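Local coordinates for Ala-tRNApro hydrolase ProX (Aeropyrum pernix, PDB 1WDV), which probably hydrolyses the ester bond of alanine mischarged onto proline tRNA, acting as a free-standing editing deacylase that complements prolyl-tRNA synthetase, at residues 44-48 against 97-101; 59-64 against 113-117; 37-43 against 118-124. All coordinates share one frame; numbering follows the deposited sequence.

Overall arrangement
Along the chain the six segments come in the order 37-43, 44-48, 59-64, 97-101, 113-117 and 118-124, so contact 3 joins the outermost pair and spans the other two, while contacts 1 and 2 interleave. Contacts 2 and 3 have centres about 8 Å apart; contact 1 lies about 13 Å from each. Strand 43-50 connects all three: segment 44-48 lies on it, segment 37-43 leads into it, and strand 55-61, its antiparallel neighbour in the five-stranded mixed sheet, carries contact 2. Strand 121-124 in contact 3 belongs to the separate three-stranded antiparallel sheet. Together the contacts join both sheets and their loops into one compact aminoacyl-tRNA editing domain.

Contact 1: 44-48 against 97-101; sequences KTLIV and GVPPV
T45 and V98 meet because their first torsions point a methyl of each at the other. In T45, chi1 of -58° sets CG2 opposite the backbone N, directing it at V98 CG1 and P99 O, and OG1 opposite the carbonyl carbon, directing it at V98 O and the P100 ring. In V98, chi1 of -178° carries CG1 away from its own N and into the methyl of T45, with CG2 of T45 and CG1 of V98 3.7 Å apart; the two side chains cross obliquely. The same T45 methyl lies 3.6 Å from P99 O, and the hydroxyl OG1 packs 3.9 Å from CB of the P100 ring. I47, two residues further along the same strand, adds its CD1 at 4.3 Å from V98 CG1.

The polar component converges on one carbonyl. V98 O receives a hydrogen bond from water 1 at 2.8 Å, and this water in turn accepts from T45 N at 3.2 Å, so a backbone amide and a loop carbonyl that do not meet directly are bridged. T45 OG1 also lies 3.2 Å from V98 O.

Every residue that touches here is buried. V87 of helix 84-91 packs on both I47 and V98, and L139 of helix 136-143 on P100. The result is an irregular loop, with two consecutive prolines, laid against one face of strand 43-50, which lies between strands 79-81 and 55-61 in the mixed sheet of the aminoacyl-tRNA editing fold.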
loop_
_atom_site.group_PDB
_atom_site.type_symbol
_atom_site.label_atom_id
_atom_site.label_comp_id
_atom_site.label_asym_id
_atom_site.label_seq_id
_atom_site.Cartn_x
_atom_site.Cartn_y
_atom_site.Cartn_z
ATOM N N LYS A 44 -2.730 3.225 -2.584
ATOM C CA LYS A 44 -1.397 3.656 -2.207
ATOM C C LYS A 44 -1.046 3.088 -0.850
ATOM O O LYS A 44 -1.914 2.959 0.004
ATOM C CB LYS A 44 -1.313 5.179 -2.210
ATOM C CG LYS A 44 -2.485 5.885 -1.610
ATOM C CD LYS A 44 -2.716 7.202 -2.358
ATOM C CE LYS A 44 -3.788 8.074 -1.711
ATOM N NZ LYS A 44 -3.779 9.455 -2.295
ATOM N N THR A 45 0.219 2.691 -0.708
ATOM C CA THR A 45 0.774 2.159 0.533
ATOM C C THR A 45 1.486 3.346 1.139
ATOM O O THR A 45 2.551 3.733 0.663
ATOM C CB THR A 45 1.837 1.061 0.274
ATOM O OG1 THR A 45 1.260 -0.010 -0.490
ATOM C CG2 THR A 45 2.316 0.465 1.575
ATOM N N LEU A 46 0.894 3.937 2.161
ATOM C CA LEU A 46 1.487 5.096 2.809
ATOM C C LEU A 46 2.247 4.708 4.049
ATOM O O LEU A 46 1.718 4.008 4.902
ATOM C CB LEU A 46 0.395 6.087 3.225
ATOM C CG LEU A 46 -0.513 6.554 2.089
ATOM C CD1 LEU A 46 -1.640 7.447 2.679
ATOM C CD2 LEU A 46 0.318 7.292 1.045
ATOM N N ILE A 47 3.483 5.177 4.181
ATOM C CA ILE A 47 4.225 4.842 5.398
ATOM C C ILE A 47 3.935 5.900 6.462
ATOM O O ILE A 47 4.055 7.123 6.226
ATOM C CB ILE A 47 5.738 4.757 5.111
ATOM C CG1 ILE A 47 6.000 3.717 4.014
ATOM C CG2 ILE A 47 6.504 4.403 6.378
ATOM C CD1 ILE A 47 5.533 2.270 4.353
ATOM N N VAL A 48 3.553 5.426 7.650
ATOM C CA VAL A 48 3.214 6.311 8.761
ATOM C C VAL A 48 4.133 5.981 9.937
ATOM O O VAL A 48 4.427 4.807 10.191
ATOM C CB VAL A 48 1.732 6.099 9.144
ATOM C CG1 VAL A 48 1.346 6.913 10.377
ATOM C CG2 VAL A 48 0.856 6.531 7.952
ATOM N N GLY A 97 6.613 3.143 -5.779
ATOM C CA GLY A 97 6.403 1.723 -5.966
ATOM C C GLY A 97 6.351 0.902 -4.694
ATOM O O GLY A 97 6.578 -0.313 -4.739
ATOM N N VAL A 98 6.036 1.541 -3.569
ATOM C CA VAL A 98 5.996 0.829 -2.279
ATOM C C VAL A 98 4.905 -0.224 -2.279
ATOM O O VAL A 98 3.742 0.107 -2.438
ATOM C CB VAL A 98 5.751 1.814 -1.119
ATOM C CG1 VAL A 98 5.744 1.093 0.247
ATOM C CG2 VAL A 98 6.873 2.868 -1.111
ATOM N N PRO A 99 5.268 -1.503 -2.127
ATOM C CA PRO A 99 4.291 -2.594 -2.109
ATOM C C PRO A 99 3.685 -2.786 -0.719
ATOM O O PRO A 99 4.234 -2.325 0.271
ATOM C CB PRO A 99 5.111 -3.801 -2.534
ATOM C CG PRO A 99 6.468 -3.504 -1.834
ATOM C CD PRO A 99 6.652 -2.009 -2.006
ATOM N N PRO A 100 2.537 -3.488 -0.634
ATOM C CA PRO A 100 1.886 -3.737 0.657
ATOM C C PRO A 100 2.374 -5.049 1.291
ATOM O O PRO A 100 1.932 -5.444 2.373
ATOM C CB PRO A 100 0.398 -3.781 0.273
ATOM C CG PRO A 100 0.436 -4.448 -1.060
ATOM C CD PRO A 100 1.615 -3.767 -1.760
ATOM N N VAL A 101 3.289 -5.730 0.610
ATOM C CA VAL A 101 3.859 -6.976 1.109
ATOM C C VAL A 101 5.357 -6.957 0.839
ATOM O O VAL A 101 5.856 -6.097 0.094
ATOM C CB VAL A 101 3.246 -8.213 0.401
ATOM C CG1 VAL A 101 1.755 -8.297 0.689
ATOM C CG2 VAL A 101 3.508 -8.159 -1.116
HETATM O O HOH W 1 2.144 2.347 -3.179
#

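Contact 2: 59-64 against 113-117; sequences VIPGDK and RILLS
L115 and P61 carry the apolar part of this contact, with V59 and I114 on its flanks. The two methyls of L115 divide the work. CD1 reaches back along the strand to V59, lying 3.8 Å from V59 CG1 and 3.7 Å from V59 O, the side chains of V59 and L115 being turned at about a right angle. CD2 packs against the proline, 3.6 Å from P61 CG. The same ring carbon is touched by I114: CG2 is modelled 3.2 Å from P61 CG, unusually close, so the exact separation is doubtful. With chi1 of I114 at -168°, it is the CG2 methyl that sits between N and carbonyl carbon and faces the ring, whereas the longer branch runs on to put CD1 4.5 Å from K64 CE at the outer margin.

No hydrogen bond joins the two segments; the polar bonds instead fix the shape of each. P61 to K64 form a type I beta turn, in which K64 N donates to P61 O at 3.2 Å. On the other side, L116 N bonds to R113 O at 3.0 Å, within the tight turn that carries I114 and L115 as neighbours. D112 holds the start of this segment through a hydrogen bond from I114 N to its OD1.

R113, whose CB points away from segment 59-64, forms a salt bridge through NE with D149 OD1. V59 makes backbone hydrogen bonds to V110 and D112. The C-terminal part of strand 55-61, with P61 opening the turn, thus packs against the 3-10 segment that follows strand 108-112, its parallel neighbour in the mixed sheet.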
loop_
_atom_site.group_PDB
_atom_site.type_symbol
_atom_site.label_atom_id
_atom_site.label_comp_id
_atom_site.label_asym_id
_atom_site.label_seq_id
_atom_site.Cartn_x
_atom_site.Cartn_y
_atom_site.Cartn_z
ATOM N N VAL A 59 -2.708 1.045 3.590
ATOM C CA VAL A 59 -3.234 0.956 2.241
ATOM C C VAL A 59 -4.603 1.593 2.141
ATOM O O VAL A 59 -5.555 1.153 2.804
ATOM C CB VAL A 59 -3.340 -0.525 1.787
ATOM C CG1 VAL A 59 -3.785 -0.591 0.365
ATOM C CG2 VAL A 59 -1.961 -1.206 1.941
ATOM N N ILE A 60 -4.693 2.642 1.313
ATOM C CA ILE A 60 -5.946 3.370 1.137
ATOM C C ILE A 60 -6.284 3.580 -0.336
ATOM O O ILE A 60 -5.422 3.430 -1.214
ATOM C CB ILE A 60 -5.919 4.769 1.842
ATOM C CG1 ILE A 60 -4.946 5.711 1.132
ATOM C CG2 ILE A 60 -5.485 4.613 3.332
ATOM C CD1 ILE A 60 -5.054 7.190 1.629
ATOM N N PRO A 61 -7.558 3.876 -0.634
ATOM C CA PRO A 61 -8.028 4.123 -2.009
ATOM C C PRO A 61 -7.288 5.321 -2.590
ATOM O O PRO A 61 -6.966 6.265 -1.879
ATOM C CB PRO A 61 -9.511 4.430 -1.840
ATOM C CG PRO A 61 -9.860 3.786 -0.547
ATOM C CD PRO A 61 -8.665 4.002 0.327
ATOM N N GLY A 62 -7.058 5.293 -3.894
ATOM C CA GLY A 62 -6.308 6.351 -4.543
ATOM C C GLY A 62 -6.947 7.716 -4.557
ATOM O O GLY A 62 -6.226 8.730 -4.715
ATOM N N ASP A 63 -8.278 7.744 -4.428
ATOM C CA ASP A 63 -9.008 9.005 -4.413
ATOM C C ASP A 63 -9.231 9.543 -3.000
ATOM O O ASP A 63 -10.034 10.449 -2.806
ATOM C CB ASP A 63 -10.348 8.889 -5.178
ATOM C CG ASP A 63 -11.265 7.795 -4.640
ATOM O OD1 ASP A 63 -10.841 7.003 -3.780
ATOM O OD2 ASP A 63 -12.433 7.725 -5.097
ATOM N N LYS A 64 -8.508 9.013 -2.011
ATOM C CA LYS A 64 -8.644 9.527 -0.639
ATOM C C LYS A 64 -7.266 9.879 -0.107
ATOM O O LYS A 64 -6.257 9.652 -0.768
ATOM C CB LYS A 64 -9.256 8.473 0.292
ATOM C CG LYS A 64 -10.561 7.856 -0.196
ATOM C CD LYS A 64 -11.742 8.786 -0.019
ATOM C CE LYS A 64 -13.057 8.017 -0.243
ATOM N NZ LYS A 64 -14.204 8.964 -0.270
ATOM N N ARG A 113 -10.911 -0.364 5.355
ATOM C CA ARG A 113 -12.004 -1.294 5.072
ATOM C C ARG A 113 -12.820 -0.971 3.831
ATOM O O ARG A 113 -13.469 -1.865 3.297
ATOM C CB ARG A 113 -12.942 -1.454 6.297
ATOM C CG ARG A 113 -14.234 -0.694 6.226
ATOM C CD ARG A 113 -15.072 -0.801 7.489
ATOM N NE ARG A 113 -14.361 -0.401 8.694
ATOM C CZ ARG A 113 -13.861 -1.247 9.590
ATOM N NH1 ARG A 113 -13.980 -2.566 9.435
ATOM N NH2 ARG A 113 -13.239 -0.768 10.661
ATOM N N ILE A 114 -12.786 0.278 3.367
ATOM C CA ILE A 114 -13.554 0.606 2.163
ATOM C C ILE A 114 -13.045 -0.216 0.966
ATOM O O ILE A 114 -13.763 -0.411 -0.018
ATOM C CB ILE A 114 -13.507 2.142 1.857
ATOM C CG1 ILE A 114 -14.537 2.494 0.785
ATOM C CG2 ILE A 114 -12.155 2.546 1.366
ATOM C CD1 ILE A 114 -14.800 3.979 0.686
ATOM N N LEU A 115 -11.826 -0.745 1.063
ATOM C CA LEU A 115 -11.293 -1.538 -0.030
ATOM C C LEU A 115 -11.737 -2.999 -0.016
ATOM O O LEU A 115 -11.583 -3.691 -1.007
ATOM C CB LEU A 115 -9.759 -1.520 0.008
ATOM C CG LEU A 115 -9.099 -0.153 -0.199
ATOM C CD1 LEU A 115 -7.602 -0.311 0.078
ATOM C CD2 LEU A 115 -9.363 0.357 -1.630
ATOM N N LEU A 116 -12.318 -3.467 1.086
ATOM C CA LEU A 116 -12.635 -4.882 1.175
ATOM C C LEU A 116 -13.665 -5.476 0.214
ATOM O O LEU A 116 -13.571 -6.661 -0.147
ATOM C CB LEU A 116 -12.967 -5.220 2.630
ATOM C CG LEU A 116 -11.708 -5.137 3.503
ATOM C CD1 LEU A 116 -12.109 -5.367 4.943
ATOM C CD2 LEU A 116 -10.696 -6.196 3.053
ATOM N N SER A 117 -14.631 -4.669 -0.227
ATOM C CA SER A 117 -15.623 -5.173 -1.168
ATOM C C SER A 117 -15.087 -5.223 -2.594
ATOM O O SER A 117 -15.693 -5.835 -3.475
ATOM C CB SER A 117 -16.879 -4.300 -1.152
ATOM O OG SER A 117 -16.552 -2.997 -1.572
#

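Contact 3: 37-43 against 118-124; sequences VSESEIV and RKKVYGG
V43 and V121 form an apolar centre beside the parallel beta bridge between I42 and Y122, which links the three-stranded antiparallel sheet to the start of strand 43-50. V43 CG1 lies 3.9 Å from V121 CB, the two side chains at about a right angle, while V43 CG2 rests 3.6 Å from G123 CA. F134 of strand 130-134 touches both valines, extending this core. On the other side of the bridge I42 CD1 packs against Y122 CB, and V37 CG1 stands 3.9 Å from Y122 CE1; L35 of helix 28-35 also meets the tyrosine.

Two backbone bonds define the bridge between I42 and Y122. Y122 N donates to E41 O at 2.8 Å, and Y122 O takes V43 N at 2.9 Å. Both donor and acceptor of Y122 thus serve residues flanking I42, which is the parallel pattern, and the matching register E41-V121, I42-Y122, V43-G123 agrees.

Further out, R118 lies over E41. A bend at chi2 (79°) and again at chi3 folds the arginine back, bringing one face of its guanidinium over E41 CG. The carboxylate and guanidinium planes are 17° apart, stacked, and the salt bridge of E41 OE1 with R118 NH1 is long, 3.9 Å. OE1 sits well off the guanidinium plane, which makes the pairing one of charge rather than a directed bond. The carboxylate is held instead by S38, whose N and OG both donate to E41 OE2. At the guanidinium edge, R118 NH2 gives S40 OG a weak bond (N-H...O 126°), and water 2, in the guanidinium plane, accepts from R118 NE at 2.7 Å while donating to S40 O.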
loop_
_atom_site.group_PDB
_atom_site.type_symbol
_atom_site.label_atom_id
_atom_site.label_comp_id
_atom_site.label_asym_id
_atom_site.label_seq_id
_atom_site.Cartn_x
_atom_site.Cartn_y
_atom_site.Cartn_z
ATOM N N VAL A 37 -9.516 1.703 -14.991
ATOM C CA VAL A 37 -10.270 1.568 -13.758
ATOM C C VAL A 37 -10.465 2.924 -13.129
ATOM O O VAL A 37 -10.246 3.926 -13.783
ATOM C CB VAL A 37 -9.555 0.599 -12.789
ATOM C CG1 VAL A 37 -9.474 -0.782 -13.460
ATOM C CG2 VAL A 37 -8.127 1.092 -12.442
ATOM N N SER A 38 -10.917 2.949 -11.882
ATOM C CA SER A 38 -11.139 4.226 -11.192
ATOM C C SER A 38 -10.005 4.485 -10.242
ATOM O O SER A 38 -9.234 3.581 -9.942
ATOM C CB SER A 38 -12.430 4.187 -10.382
ATOM O OG SER A 38 -12.294 3.290 -9.291
ATOM N N GLU A 39 -9.902 5.718 -9.758
ATOM C CA GLU A 39 -8.836 6.024 -8.820
ATOM C C GLU A 39 -8.957 5.222 -7.536
ATOM O O GLU A 39 -7.942 4.906 -6.901
ATOM C CB GLU A 39 -8.836 7.505 -8.454
ATOM C CG GLU A 39 -8.255 8.369 -9.563
ATOM C CD GLU A 39 -7.979 9.781 -9.097
ATOM O OE1 GLU A 39 -7.930 10.007 -7.868
ATOM O OE2 GLU A 39 -7.804 10.663 -9.951
ATOM N N SER A 40 -10.186 4.894 -7.151
ATOM C CA SER A 40 -10.392 4.131 -5.927
ATOM C C SER A 40 -9.814 2.721 -6.040
ATOM O O SER A 40 -9.619 2.055 -5.024
ATOM C CB SER A 40 -11.885 4.066 -5.551
ATOM O OG SER A 40 -12.616 3.210 -6.420
ATOM N N GLU A 41 -9.553 2.282 -7.261
ATOM C CA GLU A 41 -8.946 0.959 -7.479
ATOM C C GLU A 41 -7.428 0.983 -7.552
ATOM O O GLU A 41 -6.796 -0.074 -7.690
ATOM C CB GLU A 41 -9.505 0.316 -8.741
ATOM C CG GLU A 41 -10.972 -0.021 -8.532
ATOM C CD GLU A 41 -11.721 -0.192 -9.831
ATOM O OE1 GLU A 41 -11.890 -1.341 -10.293
ATOM O OE2 GLU A 41 -12.162 0.835 -10.392
ATOM N N ILE A 42 -6.840 2.182 -7.516
ATOM C CA ILE A 42 -5.377 2.334 -7.500
ATOM C C ILE A 42 -5.080 2.621 -6.021
ATOM O O ILE A 42 -5.386 3.714 -5.518
ATOM C CB ILE A 42 -4.905 3.544 -8.314
ATOM C CG1 ILE A 42 -5.411 3.442 -9.755
ATOM C CG2 ILE A 42 -3.376 3.632 -8.259
ATOM C CD1 ILE A 42 -4.952 2.156 -10.562
ATOM N N VAL A 43 -4.473 1.685 -5.317
ATOM C CA VAL A 43 -4.264 1.920 -3.898
ATOM C C VAL A 43 -2.854 2.350 -3.573
ATOM O O VAL A 43 -1.902 1.915 -4.213
ATOM C CB VAL A 43 -4.610 0.668 -3.063
ATOM C CG1 VAL A 43 -6.084 0.353 -3.210
ATOM C CG2 VAL A 43 -3.787 -0.537 -3.545
ATOM N N ARG A 118 -13.936 -4.592 -2.832
ATOM C CA ARG A 118 -13.367 -4.603 -4.184
ATOM C C ARG A 118 -12.567 -5.886 -4.415
ATOM O O ARG A 118 -11.673 -6.223 -3.632
ATOM C CB ARG A 118 -12.473 -3.366 -4.405
ATOM C CG ARG A 118 -12.050 -3.181 -5.873
ATOM C CD ARG A 118 -13.159 -2.552 -6.716
ATOM N NE ARG A 118 -13.293 -1.122 -6.444
ATOM C CZ ARG A 118 -14.177 -0.358 -7.072
ATOM N NH1 ARG A 118 -14.993 -0.904 -7.970
ATOM N NH2 ARG A 118 -14.210 0.949 -6.850
ATOM N N LYS A 119 -12.889 -6.623 -5.473
ATOM C CA LYS A 119 -12.176 -7.875 -5.698
ATOM C C LYS A 119 -10.753 -7.688 -6.171
ATOM O O LYS A 119 -9.883 -8.489 -5.834
ATOM C CB LYS A 119 -12.935 -8.751 -6.703
ATOM C CG LYS A 119 -14.324 -9.109 -6.181
ATOM C CD LYS A 119 -14.837 -10.434 -6.724
ATOM C CE LYS A 119 -15.939 -10.985 -5.814
ATOM N NZ LYS A 119 -16.378 -12.338 -6.243
ATOM N N LYS A 120 -10.513 -6.627 -6.932
ATOM C CA LYS A 120 -9.189 -6.397 -7.487
ATOM C C LYS A 120 -8.782 -4.934 -7.395
ATOM O O LYS A 120 -9.566 -4.024 -7.710
ATOM C CB LYS A 120 -9.194 -6.854 -8.949
ATOM C CG LYS A 120 -7.923 -6.621 -9.731
ATOM C CD LYS A 120 -8.047 -7.295 -11.106
ATOM C CE LYS A 120 -8.319 -8.802 -10.948
ATOM N NZ LYS A 120 -8.514 -9.530 -12.256
ATOM N N VAL A 121 -7.567 -4.704 -6.913
ATOM C CA VAL A 121 -7.035 -3.336 -6.831
ATOM C C VAL A 121 -5.605 -3.395 -7.320
ATOM O O VAL A 121 -5.051 -4.487 -7.539
ATOM C CB VAL A 121 -7.082 -2.723 -5.399
ATOM C CG1 VAL A 121 -8.559 -2.596 -4.942
ATOM C CG2 VAL A 121 -6.290 -3.582 -4.419
ATOM N N TYR A 122 -5.020 -2.217 -7.529
ATOM C CA TYR A 122 -3.661 -2.154 -8.067
ATOM C C TYR A 122 -2.804 -1.301 -7.167
ATOM O O TYR A 122 -3.035 -0.082 -7.049
ATOM C CB TYR A 122 -3.700 -1.550 -9.483
ATOM C CG TYR A 122 -4.608 -2.290 -10.419
ATOM C CD1 TYR A 122 -5.964 -1.978 -10.499
ATOM C CD2 TYR A 122 -4.131 -3.372 -11.155
ATOM C CE1 TYR A 122 -6.839 -2.735 -11.289
ATOM C CE2 TYR A 122 -4.981 -4.131 -11.939
ATOM C CZ TYR A 122 -6.328 -3.813 -12.000
ATOM O OH TYR A 122 -7.172 -4.591 -12.762
ATOM N N GLY A 123 -1.823 -1.942 -6.523
ATOM C CA GLY A 123 -0.955 -1.233 -5.598
ATOM C C GLY A 123 0.485 -1.123 -6.074
ATOM O O GLY A 123 0.783 -1.387 -7.245
ATOM N N GLY A 124 1.377 -0.716 -5.177
ATOM C CA GLY A 124 2.774 -0.580 -5.568
ATOM C C GLY A 124 3.352 -1.955 -5.847
ATOM O O GLY A 124 3.137 -2.898 -5.085
HETATM O O HOH W 2 -11.799 0.236 -4.680
HETATM O O HOH W 3 -10.847 -3.751 -9.950
HETATM O O HOH W 4 -0.233 -0.077 -2.711
HETATM O O HOH W 5 -1.022 1.868 -6.917
#